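Local coordinates for protein glutamate racemase (Bacillus anthracis, PDB 2DWU) that belongs to the Asp/Glu/hydantoin racemase family and holds D-glutamic acid in a pocket of its two-sheet alpha/beta fold, at residues C44-G47 and P48-V51. Residues are numbered along the deposited sequence; the frame is centred on the assembly and turned at random. Where two conformers were deposited one is given.
Sequences CPYG and PRSV. With DGL (D-glutamic acid), chain H.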
loop_
_atom_site.group_PDB
_atom_site.type_symbol
_atom_site.label_atom_id
_atom_site.label_comp_id
_atom_site.label_asym_id
_atom_site.label_seq_id
_atom_site.Cartn_x
_atom_site.Cartn_y
_atom_site.Cartn_z
ATOM N N CYS B 44 -0.918 5.373 29.901
ATOM C CA CYS B 44 -1.011 4.109 29.162
ATOM C C CYS B 44 -1.397 3.077 30.237
ATOM O O CYS B 44 -0.885 3.145 31.363
ATOM C CB CYS B 44 0.363 3.793 28.569
ATOM S SG CYS B 44 0.427 2.369 27.461
ATOM N N PRO B 45 -2.274 2.107 29.917
ATOM C CA PRO B 45 -2.950 1.856 28.636
ATOM C C PRO B 45 -4.243 2.610 28.354
ATOM O O PRO B 45 -4.988 2.978 29.267
ATOM C CB PRO B 45 -3.195 0.345 28.683
ATOM C CG PRO B 45 -3.558 0.150 30.128
ATOM C CD PRO B 45 -2.530 0.993 30.861
ATOM N N TYR B 46 -4.490 2.834 27.063
ATOM C CA TYR B 46 -5.717 3.453 26.601
ATOM C C TYR B 46 -6.763 2.378 26.313
ATOM O O TYR B 46 -7.969 2.645 26.292
ATOM C CB TYR B 46 -5.463 4.193 25.298
ATOM C CG TYR B 46 -4.772 5.526 25.432
ATOM C CD1 TYR B 46 -4.253 5.987 26.660
ATOM C CD2 TYR B 46 -4.675 6.343 24.321
ATOM C CE1 TYR B 46 -3.666 7.265 26.753
ATOM C CE2 TYR B 46 -4.093 7.594 24.399
ATOM C CZ TYR B 46 -3.599 8.053 25.600
ATOM O OH TYR B 46 -3.076 9.327 25.582
ATOM N N GLY B 47 -6.296 1.155 26.093
ATOM C CA GLY B 47 -7.197 0.075 25.728
ATOM C C GLY B 47 -8.462 -0.081 26.540
ATOM O O GLY B 47 -9.531 -0.217 25.977
ATOM N N PRO B 48 -8.358 -0.046 27.880
ATOM C CA PRO B 48 -9.496 -0.192 28.796
ATOM C C PRO B 48 -10.216 1.103 29.166
ATOM O O PRO B 48 -11.180 1.083 29.938
ATOM C CB PRO B 48 -8.868 -0.840 30.038
ATOM C CG PRO B 48 -7.472 -1.264 29.609
ATOM C CD PRO B 48 -7.092 -0.214 28.609
ATOM N N ARG B 49 -9.757 2.222 28.616
ATOM C CA ARG B 49 -10.356 3.519 28.923
ATOM C C ARG B 49 -11.589 3.870 28.094
ATOM O O ARG B 49 -11.803 3.320 27.011
ATOM C CB ARG B 49 -9.304 4.617 28.757
ATOM C CG ARG B 49 -8.121 4.508 29.695
ATOM C CD ARG B 49 -7.243 5.760 29.561
ATOM N NE ARG B 49 -6.079 5.694 30.443
ATOM C CZ ARG B 49 -6.052 6.243 31.659
ATOM N NH1 ARG B 49 -7.118 6.896 32.116
ATOM N NH2 ARG B 49 -4.969 6.142 32.405
ATOM N N SER B 50 -12.415 4.777 28.610
ATOM C CA SER B 50 -13.608 5.197 27.881
ATOM C C SER B 50 -13.210 5.973 26.637
ATOM O O SER B 50 -12.127 6.566 26.587
ATOM C CB SER B 50 -14.501 6.102 28.739
ATOM O OG SER B 50 -13.928 7.381 28.956
ATOM N N VAL B 51 -14.088 5.968 25.649
ATOM C CA VAL B 51 -13.828 6.687 24.402
ATOM C C VAL B 51 -13.659 8.185 24.660
ATOM O O VAL B 51 -12.768 8.823 24.105
ATOM C CB VAL B 51 -14.991 6.500 23.386
ATOM C CG1 VAL B 51 -14.794 7.427 22.190
ATOM C CG2 VAL B 51 -15.038 5.062 22.895
HETATM N N DGL H . -0.991 1.528 21.641
HETATM C CA DGL H . -2.204 0.735 22.015
HETATM C C DGL H . -2.898 0.252 20.790
HETATM O O DGL H . -4.056 -0.147 20.811
HETATM C CB DGL H . -1.799 -0.466 22.898
HETATM C CG DGL H . -1.545 0.069 24.327
HETATM C CD DGL H . -2.698 0.686 25.005
HETATM O OE1 DGL H . -3.669 0.051 25.420
HETATM O OE2 DGL H . -2.650 1.991 25.137
HETATM O OXT DGL H . -2.221 0.280 19.675
HETATM O O HOH W 1 -3.034 4.034 32.997
HETATM O O HOH W 2 -10.307 2.859 24.640
HETATM O O HOH W 3 -12.223 0.560 26.376
#
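With CG opposite its carbonyl carbon (chi1 -63°) and the chain fully extended from there to NE, Arg-49 runs back over the backbone of Pro-45 and Tyr-46; CG of Tyr-46 likewise stands beside its backbone N (chi1 -77°), carrying the ring away from the turn toward helix 51-65, and its CD1 lies 4.2 Å from CD of Arg-49, which approaches the ring obliquely. The contact exemplifies how a tight turn can present two neighbouring amides to a carboxylate. A type I beta turn from Tyr-46 to Arg-49 is closed by Arg-49 N donating to Tyr-46 O at 3.0 Å. Farther out, NE of Arg-49 donates to Arg-43 O and more weakly to Pro-45 O (3.2 Å), while its guanidinium forms a salt bridge with Glu-53 and stands almost perpendicular to the Tyr-46 ring. A water weakly links Arg-49 NH2 to Cys-44 O. The Tyr-46 ring packs against Val-54 and Met-61, and its hydroxyl is hydrogen-bonded to Asp-40. The rings of Pro-45, which follows a cis peptide bond, and Pro-48 cross at about a right angle, CG of the former 3.9 Å from CD of the latter. On the ligand side, Tyr-46 N meets OE2 of D-glutamic acid almost head-on (2.8 Å, 176°) and Gly-47 N reaches OE1 at 2.9 Å, so each oxygen of the side-chain carboxylate receives one backbone N-H from the turn and its rotation is probably restrained. CB of Pro-45 lies 3.3 Å from OE1 of D-glutamic acid. Ser-50 then N-caps helix 51-65, its OG bonded to Glu-53 N. Such a strand-to-helix loop, here after strand 35-39, is a common place for a ligand pocket in alpha/beta folds; Ser-15, Asn-78, Thr-79 and Thr-189 help complete this one.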